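Local coordinates for protein predicted metal-dependent phosphohydrolase (PDB 3KH1) that probably acts as a metal-dependent phosphohydrolase of the HD-domain family, perhaps removing phosphate from deoxynucleoside 5'-monophosphates, at residues I26-L31 and A82-I87; D21-I26 and N40-S45; H75-I80 and R106-L111. All blocks are in the same frame, centred on the assembly; numbering follows the deposited sequence.

All three contacts lie within the HD domain of one subunit. Contacts 1 and 2 share Ile-26, and their centres are about 10 Å apart. Contact 3 lies about 12 Å from contact 2 and about 16 Å from contact 1, centre to centre. Acidic groups of all three contacts meet. Glu-79 OE1 of contact 3 is 2.5 Å from Asp-41 OD2 of contact 2 and 3.2 Å from Asp-84 OD1 of contact 1. His-44 of contact 2 and His-75 and Asp-76 of contact 3 are consistent with the family's metal-binding residues. Separately, a bound calcium ion lies about 4 Å from the Phe-86 side chain of contact 1 and about 11 Å from that of Asp-41.

Contact 1 (I26-L31 and A82-I87); sequences ILRQTL and AGDTFI
Asp-84 and Phe-86 both turn toward 26-31 with CG anti to the backbone N, at chi1 180° and -177°. CB of Gln-29 points toward the loop; CG, beside the backbone N, also comes near the Phe-86 ring. The contact is in the HD domain, where the strand that leads to the corner at Gln-29 runs in nearly the same direction as the loop after helix 79-82. The two backbones make no direct hydrogen bond.

Asp-84 lies across the strand. Its CB is 3.4 Å from Leu-27 O, and its OD2 is 3.6 Å from Arg-28 CA. Ile-26 CG2 packs against the backbone of the loop, 3.9 Å from Asp-84 N. Arg-28 meets Asp-84 only through its aliphatic part, with CG near OD1. Its NE forms a salt bridge with Glu-39 instead.

Gln-29 crosses the Phe-86 ring at about a right angle. Gln-29 CB is 3.7 Å from Phe-86 CD1 and approaches obliquely, while the bent chain takes the amide away to His-160, whose NE2 is bonded to OE1. The ring of His-160 also meets that of Phe-86.

Two waters supply the polar link. One donates to both Leu-27 O and Asp-84 OD2 and accepts from Gln-29 NE2. The other accepts from Gln-29 N at 2.9 Å. An alanine in place of Asp-84 would probably leave both waters without the carboxylate oxygen they donate to, and so weaken the tie between loop and strand. The second water stands closer to that oxygen than the first, 2.6 Å from Asp-84 OD2.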
ATOM      1  N   ILE A  26      -3.269  12.561  -2.629  1.00 10.76           N
ATOM      2  CA  ILE A  26      -4.597  12.549  -3.288  1.00 11.20           C
ATOM      3  C   ILE A  26      -5.611  12.040  -2.285  1.00 10.77           C
ATOM      4  O   ILE A  26      -5.531  10.890  -1.794  1.00 10.86           O
ATOM      5  CB  ILE A  26      -4.608  11.697  -4.545  1.00 10.55           C
ATOM      6  CG1 ILE A  26      -3.513  12.107  -5.532  1.00 12.60           C
ATOM      7  CG2 ILE A  26      -6.012  11.742  -5.221  1.00 12.31           C
ATOM      8  CD1 ILE A  26      -3.611  13.552  -6.026  1.00 14.85           C
ATOM      9  N   LEU A  27      -6.565  12.877  -1.939  1.00 10.11           N
ATOM     10  CA  LEU A  27      -7.551  12.573  -0.875  1.00  9.86           C
ATOM     11  C   LEU A  27      -8.908  12.109  -1.395  1.00  9.90           C
ATOM     12  O   LEU A  27      -9.443  12.621  -2.380  1.00 13.03           O
ATOM     13  CB  LEU A  27      -7.758  13.791   0.019  1.00 11.25           C
ATOM     14  CG  LEU A  27      -6.437  14.272   0.663  1.00 13.03           C
ATOM     15  CD1 LEU A  27      -6.583  15.466   1.532  1.00 15.94           C
ATOM     16  CD2 LEU A  27      -5.718  13.102   1.415  1.00 15.80           C
ATOM     17  N   ARG A  28      -9.444  11.127  -0.716  1.00 10.08           N
ATOM     18  CA  ARG A  28     -10.752  10.558  -0.971  1.00 10.34           C
ATOM     19  C   ARG A  28     -11.785  11.194  -0.038  1.00 10.03           C
ATOM     20  O   ARG A  28     -11.440  11.937   0.886  1.00 11.49           O
ATOM     21  CB  ARG A  28     -10.693   9.056  -0.693  1.00  9.12           C
ATOM     22  CG  ARG A  28      -9.791   8.325  -1.650  1.00 10.96           C
ATOM     23  CD  ARG A  28      -9.438   6.921  -1.247  1.00 10.73           C
ATOM     24  NE  ARG A  28     -10.596   6.154  -0.879  1.00 14.74           N
ATOM     25  CZ  ARG A  28     -11.453   5.524  -1.639  1.00 15.75           C
ATOM     26  NH1 ARG A  28     -11.208   5.376  -2.917  1.00 16.23           N
ATOM     27  NH2 ARG A  28     -12.513   4.911  -1.060  1.00 20.30           N
ATOM     28  N   GLN A  29     -13.060  10.855  -0.222  1.00  9.67           N
ATOM     29  CA  GLN A  29     -14.102  11.272   0.742  1.00  9.71           C
ATOM     30  C   GLN A  29     -14.321  10.293   1.892  1.00  9.58           C
ATOM     31  O   GLN A  29     -14.899  10.669   2.923  1.00 10.60           O
ATOM     32  CB  GLN A  29     -15.434  11.504   0.025  1.00 10.24           C
ATOM     33  CG  GLN A  29     -15.377  12.687  -0.876  1.00 11.14           C
ATOM     34  CD  GLN A  29     -15.051  13.951  -0.099  1.00 12.32           C
ATOM     35  OE1 GLN A  29     -15.808  14.346   0.806  1.00 13.27           O
ATOM     36  NE2 GLN A  29     -13.925  14.599  -0.445  1.00 13.73           N
ATOM     37  N   THR A  30     -13.848   9.065   1.760  1.00  9.62           N
ATOM     38  CA  THR A  30     -13.835   8.088   2.829  1.00  9.83           C
ATOM     39  C   THR A  30     -13.049   8.623   3.983  1.00  9.65           C
ATOM     40  O   THR A  30     -11.994   9.151   3.794  1.00 10.78           O
ATOM     41  CB  THR A  30     -13.170   6.778   2.315  1.00 10.92           C
ATOM     42  OG1 THR A  30     -13.813   6.332   1.086  1.00 13.78           O
ATOM     43  CG2 THR A  30     -13.130   5.717   3.400  1.00 12.33           C
ATOM     44  N   LEU A  31     -13.594   8.499   5.180  1.00  9.17           N
ATOM     45  CA  LEU A  31     -12.879   8.859   6.401  1.00  9.19           C
ATOM     46  C   LEU A  31     -12.184   7.655   6.983  1.00  9.13           C
ATOM     47  O   LEU A  31     -12.636   6.533   6.842  1.00  9.64           O
ATOM     48  CB  LEU A  31     -13.815   9.456   7.449  1.00 10.22           C
ATOM     49  CG  LEU A  31     -14.664  10.656   7.017  1.00  9.83           C
ATOM     50  CD1 LEU A  31     -15.550  11.143   8.189  1.00 11.78           C
ATOM     51  CD2 LEU A  31     -13.786  11.773   6.503  1.00 12.98           C
ATOM     52  N   ALA A  82      -5.039  12.988 -12.268  1.00 17.84           N
ATOM     53  CA  ALA A  82      -6.484  13.149 -12.527  1.00 18.38           C
ATOM     54  C   ALA A  82      -7.302  13.533 -11.297  1.00 18.06           C
ATOM     55  O   ALA A  82      -8.451  13.972 -11.457  1.00 20.17           O
ATOM     56  CB  ALA A  82      -7.073  11.899 -13.170  1.00 18.35           C
ATOM     57  N   GLY A  83      -6.748  13.359 -10.098  1.00 16.83           N
ATOM     58  CA  GLY A  83      -7.481  13.569  -8.848  1.00 16.45           C
ATOM     59  C   GLY A  83      -8.467  12.451  -8.584  1.00 16.35           C
ATOM     60  O   GLY A  83      -8.630  11.530  -9.370  1.00 16.62           O
ATOM     61  N   ASP A  84      -9.094  12.513  -7.432  1.00 16.88           N
ATOM     62  CA  ASP A  84     -10.104  11.579  -7.053  1.00 16.48           C
ATOM     63  C   ASP A  84     -11.478  12.114  -7.461  1.00 18.44           C
ATOM     64  O   ASP A  84     -11.717  13.332  -7.461  1.00 20.76           O
ATOM     65  CB  ASP A  84     -10.068  11.389  -5.533  1.00 16.80           C
ATOM     66  CG  ASP A  84     -11.116  10.409  -5.041  1.00 17.30           C
ATOM     67  OD1 ASP A  84     -10.980   9.248  -5.421  1.00 21.93           O
ATOM     68  OD2 ASP A  84     -12.036  10.789  -4.301  1.00 20.72           O
ATOM     69  N   THR A  85     -12.357  11.181  -7.838  1.00 18.74           N
ATOM     70  CA  THR A  85     -13.739  11.480  -8.124  1.00 20.35           C
ATOM     71  C   THR A  85     -14.602  10.639  -7.192  1.00 18.67           C
ATOM     72  O   THR A  85     -14.528   9.411  -7.237  1.00 21.36           O
ATOM     73  CB  THR A  85     -14.081  11.105  -9.614  1.00 21.10           C
ATOM     74  OG1 THR A  85     -13.163  11.744 -10.561  1.00 26.91           O
ATOM     75  CG2 THR A  85     -15.503  11.544  -9.943  1.00 24.29           C
ATOM     76  N   PHE A  86     -15.432  11.274  -6.379  1.00 17.99           N
ATOM     77  CA  PHE A  86     -16.309  10.535  -5.465  1.00 17.34           C
ATOM     78  C   PHE A  86     -17.302   9.728  -6.295  1.00 17.91           C
ATOM     79  O   PHE A  86     -17.844  10.231  -7.260  1.00 19.18           O
ATOM     80  CB  PHE A  86     -17.012  11.507  -4.559  1.00 16.96           C
ATOM     81  CG  PHE A  86     -17.902  10.866  -3.526  1.00 15.44           C
ATOM     82  CD1 PHE A  86     -17.428   9.886  -2.674  1.00 17.23           C
ATOM     83  CD2 PHE A  86     -19.208  11.267  -3.424  1.00 17.14           C
ATOM     84  CE1 PHE A  86     -18.257   9.345  -1.691  1.00 17.14           C
ATOM     85  CE2 PHE A  86     -20.063  10.737  -2.476  1.00 18.29           C
ATOM     86  CZ  PHE A  86     -19.578   9.775  -1.583  1.00 16.24           C
ATOM     87  N   ILE A  87     -17.501   8.475  -5.921  1.00 17.65           N
ATOM     88  CA  ILE A  87     -18.253   7.534  -6.743  1.00 18.98           C
ATOM     89  C   ILE A  87     -19.655   8.014  -7.053  1.00 18.99           C
ATOM     90  O   ILE A  87     -20.163   7.761  -8.140  1.00 22.26           O
ATOM     91  CB  ILE A  87     -18.261   6.122  -6.046  1.00 19.52           C
ATOM     92  CG1 ILE A  87     -18.927   5.065  -6.925  1.00 23.38           C
ATOM     93  CG2 ILE A  87     -18.992   6.179  -4.682  1.00 20.54           C
ATOM     94  CD1 ILE A  87     -18.100   4.552  -7.969  1.00 24.97           C
TER
HETATM   95  O   HOH W   1     -12.147  13.556  -2.710  1.00 22.94           O
HETATM   96  O   HOH W   2     -13.816   9.714  -2.801  0.50 15.52           O

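Contact 2 (D21-I26 and N40-S45); sequences DKLKTI and NDAEHS
Ile-26 O takes a hydrogen bond of 2.8 Å from Asp-41 N. The donor lies nearly along the C=O axis, so the loop after the 3-10 segment 21-25 is fixed to the first turn of helix 41-54. Asn-40 CA adds a C-H...O contact to the same oxygen.

The tight part surrounds this bond. Leu-23 has CG anti to its backbone N (chi1 -172°), and its branch crosses the Asp-41 side chain at about a right angle. Leu-23 CD1 is 3.5 Å from Asp-41 CB. Ile-26, just after the 3-10 segment, also touches the carboxylate, with CG2 3.4 Å from Asp-41 OD2. Lys-24 CG rests on Ala-42 CB at 3.6 Å.

Asn-40 is the N-cap of the helix and forms a capping box with Glu-43. Its CG sits in the crowded position between backbone N and carbonyl carbon (chi1 77°). Asn-40 OD1 accepts from Glu-43 N at 2.9 Å, with the donor 36° above the carbonyl plane. In return, Asn-40 N gives a nearly straight bond to Glu-43 OE2. The amide also lies against the 3-10 segment, with Asn-40 CG 3.2 Å from Lys-24 O.

The side chains of Leu-23 and Ala-42 meet more loosely, with 4.4 Å between Leu-23 CG and Ala-42 CB. On the solvent side Lys-22 is exposed, and its NZ pairs with Glu-19. Ile-26 is partly exposed.

The second subunit lies against the buried polar side. Its Glu-39 and His-47 bind Lys-24 NZ, and its Glu-43 binds Asn-40 ND2. Within the chain, strand 27-28 packs on Asn-40 and Asp-41, while helix 79-82 lies against Leu-23 and Ile-26.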
ATOM      1  N   ASP A  21       5.343   8.692  -5.001  1.00 11.64           N
ATOM      2  CA  ASP A  21       5.128   9.326  -3.699  1.00 11.81           C
ATOM      3  C   ASP A  21       3.913  10.228  -3.708  1.00 11.71           C
ATOM      4  O   ASP A  21       3.226  10.394  -2.672  1.00 11.99           O
ATOM      5  CB  ASP A  21       6.358  10.140  -3.223  1.00 13.13           C
ATOM      6  CG  ASP A  21       6.317  10.490  -1.701  1.00 13.71           C
ATOM      7  OD1 ASP A  21       6.560   9.569  -0.908  1.00 16.98           O
ATOM      8  OD2 ASP A  21       6.144  11.690  -1.314  1.00 17.25           O
ATOM      9  N   LYS A  22       3.685  10.884  -4.852  1.00 12.16           N
ATOM     10  CA  LYS A  22       2.622  11.872  -4.960  1.00 12.19           C
ATOM     11  C   LYS A  22       1.229  11.300  -4.754  1.00 10.79           C
ATOM     12  O   LYS A  22       0.292  12.046  -4.462  1.00 12.63           O
ATOM     13  CB  LYS A  22       2.713  12.554  -6.307  1.00 12.83           C
ATOM     14  CG  LYS A  22       3.977  13.388  -6.483  1.00 14.80           C
ATOM     15  CD  LYS A  22       4.013  14.006  -7.908  1.00 17.54           C
ATOM     16  CE  LYS A  22       5.247  14.826  -8.200  1.00 21.76           C
ATOM     17  NZ  LYS A  22       5.189  15.346  -9.634  1.00 26.85           N
ATOM     18  N   LEU A  23       1.062   9.987  -4.857  1.00 10.59           N
ATOM     19  CA  LEU A  23      -0.275   9.396  -4.635  1.00  9.88           C
ATOM     20  C   LEU A  23      -0.747   9.651  -3.210  1.00 10.12           C
ATOM     21  O   LEU A  23      -1.943   9.680  -2.911  1.00 10.12           O
ATOM     22  CB  LEU A  23      -0.265   7.907  -4.974  1.00  9.72           C
ATOM     23  CG  LEU A  23      -1.638   7.233  -4.955  1.00 10.45           C
ATOM     24  CD1 LEU A  23      -2.522   7.869  -6.042  1.00 12.38           C
ATOM     25  CD2 LEU A  23      -1.478   5.763  -5.129  1.00 11.61           C
ATOM     26  N   LYS A  24       0.212   9.808  -2.309  1.00  9.47           N
ATOM     27  CA  LYS A  24      -0.054  10.024  -0.886  1.00  9.21           C
ATOM     28  C   LYS A  24      -0.794  11.330  -0.619  1.00  9.80           C
ATOM     29  O   LYS A  24      -1.420  11.431   0.440  1.00 12.05           O
ATOM     30  CB  LYS A  24       1.278   9.992  -0.111  1.00  8.90           C
ATOM     31  CG  LYS A  24       1.966   8.600  -0.179  1.00  8.96           C
ATOM     32  CD  LYS A  24       3.409   8.632   0.290  1.00 10.19           C
ATOM     33  CE  LYS A  24       4.124   7.323  -0.008  1.00 10.04           C
ATOM     34  NZ  LYS A  24       5.595   7.386   0.346  1.00 10.84           N
ATOM     35  N   THR A  25      -0.775  12.248  -1.566  1.00 11.46           N
ATOM     36  CA  THR A  25      -1.368  13.557  -1.431  1.00 13.69           C
ATOM     37  C   THR A  25      -2.777  13.642  -2.024  1.00 12.72           C
ATOM     38  O   THR A  25      -3.404  14.684  -1.943  1.00 14.14           O
ATOM     39  CB  THR A  25      -0.462  14.679  -2.151  1.00 14.59           C
ATOM     40  OG1 THR A  25      -0.530  14.511  -3.560  1.00 20.86           O
ATOM     41  CG2 THR A  25       0.928  14.598  -1.760  1.00 19.69           C
ATOM     42  N   ILE A  26      -3.269  12.561  -2.629  1.00 10.76           N
ATOM     43  CA  ILE A  26      -4.597  12.549  -3.288  1.00 11.20           C
ATOM     44  C   ILE A  26      -5.611  12.040  -2.285  1.00 10.77           C
ATOM     45  O   ILE A  26      -5.531  10.890  -1.794  1.00 10.86           O
ATOM     46  CB  ILE A  26      -4.608  11.697  -4.545  1.00 10.55           C
ATOM     47  CG1 ILE A  26      -3.513  12.107  -5.532  1.00 12.60           C
ATOM     48  CG2 ILE A  26      -6.012  11.742  -5.221  1.00 12.31           C
ATOM     49  CD1 ILE A  26      -3.611  13.552  -6.026  1.00 14.85           C
ATOM     50  N   ASN A  40      -6.234   8.924   2.211  1.00  8.43           N
ATOM     51  CA  ASN A  40      -5.555   9.193   0.979  1.00  8.58           C
ATOM     52  C   ASN A  40      -5.488   7.961   0.068  1.00  8.91           C
ATOM     53  O   ASN A  40      -5.707   6.823   0.494  1.00  8.92           O
ATOM     54  CB  ASN A  40      -4.194   9.897   1.195  1.00  9.85           C
ATOM     55  CG  ASN A  40      -3.099   8.970   1.659  1.00  9.08           C
ATOM     56  OD1 ASN A  40      -2.756   7.973   0.979  1.00  9.11           O
ATOM     57  ND2 ASN A  40      -2.459   9.314   2.786  1.00 10.75           N
ATOM     58  N   ASP A  41      -5.173   8.165  -1.212  1.00  8.54           N
ATOM     59  CA  ASP A  41      -5.193   7.072  -2.166  1.00  8.50           C
ATOM     60  C   ASP A  41      -4.139   6.014  -1.861  1.00  8.54           C
ATOM     61  O   ASP A  41      -4.364   4.841  -2.147  1.00  8.90           O
ATOM     62  CB  ASP A  41      -4.967   7.575  -3.602  1.00  9.59           C
ATOM     63  CG  ASP A  41      -6.210   8.045  -4.281  1.00 10.17           C
ATOM     64  OD1 ASP A  41      -7.304   8.062  -3.686  1.00 10.25           O
ATOM     65  OD2 ASP A  41      -6.057   8.388  -5.484  1.00 11.30           O
ATOM     66  N   ALA A  42      -2.956   6.413  -1.395  1.00  8.11           N
ATOM     67  CA  ALA A  42      -1.884   5.431  -1.129  1.00  9.36           C
ATOM     68  C   ALA A  42      -2.297   4.535   0.023  1.00  8.13           C
ATOM     69  O   ALA A  42      -2.174   3.315  -0.061  1.00  9.48           O
ATOM     70  CB  ALA A  42      -0.548   6.142  -0.834  1.00  9.56           C
ATOM     71  N   GLU A  43      -2.783   5.112   1.119  1.00  9.32           N
ATOM     72  CA  GLU A  43      -3.153   4.270   2.271  1.00  9.07           C
ATOM     73  C   GLU A  43      -4.413   3.455   1.954  1.00  9.23           C
ATOM     74  O   GLU A  43      -4.536   2.344   2.435  1.00  8.44           O
ATOM     75  CB  GLU A  43      -3.267   5.044   3.512  1.00 13.34           C
ATOM     76  CG  GLU A  43      -4.336   5.963   3.487  1.00 11.09           C
ATOM     77  CD  GLU A  43      -4.252   7.117   4.624  1.00 12.99           C
ATOM     78  OE1 GLU A  43      -3.320   7.232   5.455  1.00 15.90           O
ATOM     79  OE2 GLU A  43      -5.145   7.888   4.586  1.00 10.54           O
ATOM     80  N   HIS A  44      -5.282   3.942   1.057  1.00  8.76           N
ATOM     81  CA  HIS A  44      -6.434   3.158   0.580  1.00  8.83           C
ATOM     82  C   HIS A  44      -5.956   1.931  -0.174  1.00  9.02           C
ATOM     83  O   HIS A  44      -6.434   0.818   0.109  1.00  8.64           O
ATOM     84  CB  HIS A  44      -7.338   4.023  -0.315  1.00  8.86           C
ATOM     85  CG  HIS A  44      -8.519   3.293  -0.861  1.00  8.79           C
ATOM     86  ND1 HIS A  44      -9.654   3.060  -0.103  1.00 10.33           N
ATOM     87  CD2 HIS A  44      -8.723   2.664  -2.049  1.00 10.45           C
ATOM     88  CE1 HIS A  44     -10.531   2.397  -0.843  1.00 11.00           C
ATOM     89  NE2 HIS A  44      -9.975   2.102  -1.998  1.00 10.98           N
ATOM     90  N   SER A  45      -5.006   2.115  -1.106  1.00  8.19           N
ATOM     91  CA  SER A  45      -4.494   0.994  -1.875  1.00  8.03           C
ATOM     92  C   SER A  45      -3.754   0.011  -0.937  1.00  8.28           C
ATOM     93  O   SER A  45      -3.856  -1.206  -1.149  1.00  8.10           O
ATOM     94  CB  SER A  45      -3.619   1.462  -3.025  1.00  8.99           C
ATOM     95  OG  SER A  45      -4.441   1.964  -4.075  1.00 11.81           O
TER

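Contact 3 (H75-I80 and R106-L111); sequences HDIVEI and RLFGLL
Leu-107 CD1 stands 3.4 Å from Ile-77 O and 3.9 Å from Ile-80 CB. One methyl group thus joins a turn residue, Ile-77, to Ile-80 of helix 79-82. CB of Leu-107 points toward 75-80, and CG is anti to the carbonyl carbon (chi1 -74°). Ile-77 crosses this side chain obliquely, and its CG2 lies 4.1 Å from Leu-107 CB.

Phe-108 makes the second apolar patch. Phe-108 CE2 is 4.1 Å from Val-78 CG1, and CE1 is a little farther from Ile-77 CG2. Both methyl groups come to the ring obliquely. No hydrogen bond crosses the contact, which is mainly apolar. Arg-106 is at the border. The edge of its guanidinium faces Ile-80 CG2, which is 4.2 Å from Arg-106 NH2, while its charge is held by salt bridges to Asp-81 and Glu-19.

The backbones set these side chains in place. A type I turn runs from Asp-76 to Glu-79, closed by a bond of 2.8 Å from Glu-79 N to Asp-76 O. Ile-80 N then bonds to Ile-77 O, the oxygen that Leu-107 CD1 touches. On the other segment a type I turn runs from Phe-108 to Leu-111.

His-75 and Asp-76 are probably the His-Asp pair that gives HD proteins their name. The CB atoms of both point away from 106-111, and Asp-76 CB lies over the centre of the His-75 ring. Trp-123 of helix 113-128 covers Val-78 and Phe-108. Phe-16 and Glu-19 of helix 8-19 pack on Ile-77 and Leu-107, respectively.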
ATOM      1  N   HIS A  75      -3.797   0.700  -9.026  1.00 10.45           N
ATOM      2  CA  HIS A  75      -5.063   1.080  -9.643  1.00 11.28           C
ATOM      3  C   HIS A  75      -5.404   2.556  -9.594  1.00 10.70           C
ATOM      4  O   HIS A  75      -6.164   3.000 -10.435  1.00 12.04           O
ATOM      5  CB  HIS A  75      -6.267   0.240  -9.092  1.00 11.35           C
ATOM      6  CG  HIS A  75      -6.873   0.802  -7.843  1.00 11.87           C
ATOM      7  ND1 HIS A  75      -6.298   0.670  -6.581  1.00 11.40           N
ATOM      8  CD2 HIS A  75      -7.992   1.558  -7.674  1.00 11.98           C
ATOM      9  CE1 HIS A  75      -7.053   1.316  -5.694  1.00 12.17           C
ATOM     10  NE2 HIS A  75      -8.099   1.841  -6.331  1.00 11.82           N
ATOM     11  N   ASP A  76      -4.872   3.270  -8.604  1.00 10.79           N
ATOM     12  CA  ASP A  76      -5.113   4.687  -8.461  1.00 10.10           C
ATOM     13  C   ASP A  76      -3.943   5.583  -8.828  1.00 10.58           C
ATOM     14  O   ASP A  76      -4.023   6.808  -8.699  1.00 11.62           O
ATOM     15  CB  ASP A  76      -5.600   5.045  -7.049  1.00 10.31           C
ATOM     16  CG  ASP A  76      -7.115   4.980  -6.913  1.00 10.98           C
ATOM     17  OD1 ASP A  76      -7.822   5.009  -7.949  1.00 12.38           O
ATOM     18  OD2 ASP A  76      -7.549   4.981  -5.744  1.00 12.01           O
ATOM     19  N   ILE A  77      -2.882   5.036  -9.377  1.00 10.87           N
ATOM     20  CA  ILE A  77      -1.754   5.892  -9.784  1.00 11.38           C
ATOM     21  C   ILE A  77      -2.170   7.020 -10.714  1.00 12.20           C
ATOM     22  O   ILE A  77      -1.664   8.156 -10.577  1.00 12.78           O
ATOM     23  CB  ILE A  77      -0.582   5.050 -10.306  1.00 13.07           C
ATOM     24  CG1 ILE A  77       0.118   4.349  -9.087  1.00 14.07           C
ATOM     25  CG2 ILE A  77       0.381   5.906 -11.167  1.00 13.95           C
ATOM     26  CD1 ILE A  77       1.140   3.276  -9.480  1.00 16.36           C
ATOM     27  N   VAL A  78      -3.111   6.744 -11.626  1.00 12.41           N
ATOM     28  CA  VAL A  78      -3.579   7.824 -12.490  1.00 13.06           C
ATOM     29  C   VAL A  78      -4.138   9.040 -11.751  1.00 12.96           C
ATOM     30  O   VAL A  78      -4.108  10.176 -12.289  1.00 14.41           O
ATOM     31  CB  VAL A  78      -4.643   7.348 -13.517  1.00 13.43           C
ATOM     32  CG1 VAL A  78      -3.971   6.403 -14.561  1.00 14.98           C
ATOM     33  CG2 VAL A  78      -5.894   6.729 -12.822  1.00 14.69           C
ATOM     34  N   GLU A  79      -4.629   8.847 -10.525  1.00 12.05           N
ATOM     35  CA  GLU A  79      -5.178   9.960  -9.748  1.00 12.35           C
ATOM     36  C   GLU A  79      -4.141  11.012  -9.341  1.00 13.01           C
ATOM     37  O   GLU A  79      -4.511  12.118  -8.956  1.00 13.59           O
ATOM     38  CB  GLU A  79      -6.008   9.452  -8.547  1.00 12.43           C
ATOM     39  CG  GLU A  79      -7.165   8.512  -9.001  1.00 12.88           C
ATOM     40  CD  GLU A  79      -8.304   8.370  -8.020  1.00 12.59           C
ATOM     41  OE1 GLU A  79      -8.163   8.717  -6.853  1.00 14.00           O
ATOM     42  OE2 GLU A  79      -9.388   7.918  -8.489  1.00 16.27           O
ATOM     43  N   ILE A  80      -2.850  10.683  -9.380  1.00 12.63           N
ATOM     44  CA  ILE A  80      -1.800  11.687  -9.170  1.00 13.20           C
ATOM     45  C   ILE A  80      -2.063  12.905 -10.020  1.00 15.22           C
ATOM     46  O   ILE A  80      -1.877  14.025  -9.544  1.00 16.48           O
ATOM     47  CB  ILE A  80      -0.390  11.109  -9.402  1.00 13.23           C
ATOM     48  CG1 ILE A  80      -0.021  10.120  -8.301  1.00 13.05           C
ATOM     49  CG2 ILE A  80       0.656  12.210  -9.546  1.00 14.93           C
ATOM     50  CD1 ILE A  80       1.120   9.222  -8.645  1.00 12.99           C
ATOM     51  N   ARG A 106       1.424   9.685 -19.043  1.00 21.41           N
ATOM     52  CA  ARG A 106       2.550  10.387 -18.465  1.00 21.72           C
ATOM     53  C   ARG A 106       3.209   9.561 -17.381  1.00 20.41           C
ATOM     54  O   ARG A 106       4.438   9.450 -17.316  1.00 21.18           O
ATOM     55  CB  ARG A 106       2.134  11.731 -17.869  1.00 22.16           C
ATOM     56  CG  ARG A 106       3.329  12.537 -17.370  1.00 22.55           C
ATOM     57  CD  ARG A 106       2.909  13.790 -16.652  1.00 23.45           C
ATOM     58  NE  ARG A 106       2.482  13.553 -15.266  1.00 22.53           N
ATOM     59  CZ  ARG A 106       3.299  13.384 -14.213  1.00 22.58           C
ATOM     60  NH1 ARG A 106       4.628  13.390 -14.338  1.00 24.88           N
ATOM     61  NH2 ARG A 106       2.788  13.280 -13.011  1.00 22.22           N
ATOM     62  N   LEU A 107       2.383   8.992 -16.493  1.00 17.81           N
ATOM     63  CA  LEU A 107       2.895   8.321 -15.312  1.00 16.39           C
ATOM     64  C   LEU A 107       3.478   6.965 -15.654  1.00 15.92           C
ATOM     65  O   LEU A 107       4.647   6.707 -15.329  1.00 16.16           O
ATOM     66  CB  LEU A 107       1.800   8.221 -14.241  1.00 16.00           C
ATOM     67  CG  LEU A 107       1.528   9.594 -13.555  1.00 15.96           C
ATOM     68  CD1 LEU A 107       0.135   9.655 -12.990  1.00 18.44           C
ATOM     69  CD2 LEU A 107       2.641   9.880 -12.535  1.00 18.13           C
ATOM     70  N   PHE A 108       2.686   6.065 -16.242  1.00 16.32           N
ATOM     71  CA  PHE A 108       3.241   4.771 -16.666  1.00 17.24           C
ATOM     72  C   PHE A 108       4.344   4.968 -17.717  1.00 17.77           C
ATOM     73  O   PHE A 108       5.260   4.158 -17.786  1.00 18.13           O
ATOM     74  CB  PHE A 108       2.141   3.800 -17.144  1.00 17.85           C
ATOM     75  CG  PHE A 108       1.140   3.464 -16.048  1.00 16.77           C
ATOM     76  CD1 PHE A 108       1.549   2.887 -14.850  1.00 15.83           C
ATOM     77  CD2 PHE A 108      -0.207   3.759 -16.181  1.00 17.49           C
ATOM     78  CE1 PHE A 108       0.647   2.605 -13.836  1.00 15.40           C
ATOM     79  CE2 PHE A 108      -1.101   3.464 -15.139  1.00 17.55           C
ATOM     80  CZ  PHE A 108      -0.668   2.902 -14.010  1.00 14.50           C
ATOM     81  N   GLY A 109       4.299   6.078 -18.457  1.00 18.16           N
ATOM     82  CA  GLY A 109       5.298   6.356 -19.480  1.00 18.89           C
ATOM     83  C   GLY A 109       6.671   6.616 -18.887  1.00 18.90           C
ATOM     84  O   GLY A 109       7.650   6.612 -19.623  1.00 20.76           O
ATOM     85  N   LEU A 110       6.768   6.882 -17.582  1.00 18.98           N
ATOM     86  CA  LEU A 110       8.071   6.963 -16.907  1.00 17.42           C
ATOM     87  C   LEU A 110       8.802   5.604 -16.885  1.00 17.55           C
ATOM     88  O   LEU A 110      10.021   5.541 -16.814  1.00 18.41           O
ATOM     89  CB  LEU A 110       7.911   7.485 -15.480  1.00 18.59           C
ATOM     90  CG  LEU A 110       7.440   8.948 -15.330  1.00 20.21           C
ATOM     91  CD1 LEU A 110       7.153   9.258 -13.854  1.00 19.47           C
ATOM     92  CD2 LEU A 110       8.457   9.944 -15.937  1.00 23.08           C
ATOM     93  N   LEU A 111       8.042   4.520 -16.876  1.00 17.45           N
ATOM     94  CA  LEU A 111       8.625   3.183 -16.794  1.00 16.98           C
ATOM     95  C   LEU A 111       9.305   2.808 -18.108  1.00 17.97           C
ATOM     96  O   LEU A 111       9.010   3.397 -19.153  1.00 18.57           O
ATOM     97  CB  LEU A 111       7.536   2.155 -16.463  1.00 16.97           C
ATOM     98  CG  LEU A 111       6.978   2.243 -15.040  1.00 14.40           C
ATOM     99  CD1 LEU A 111       5.624   1.523 -14.977  1.00 16.62           C
ATOM    100  CD2 LEU A 111       8.014   1.707 -14.041  1.00 14.37           C
TER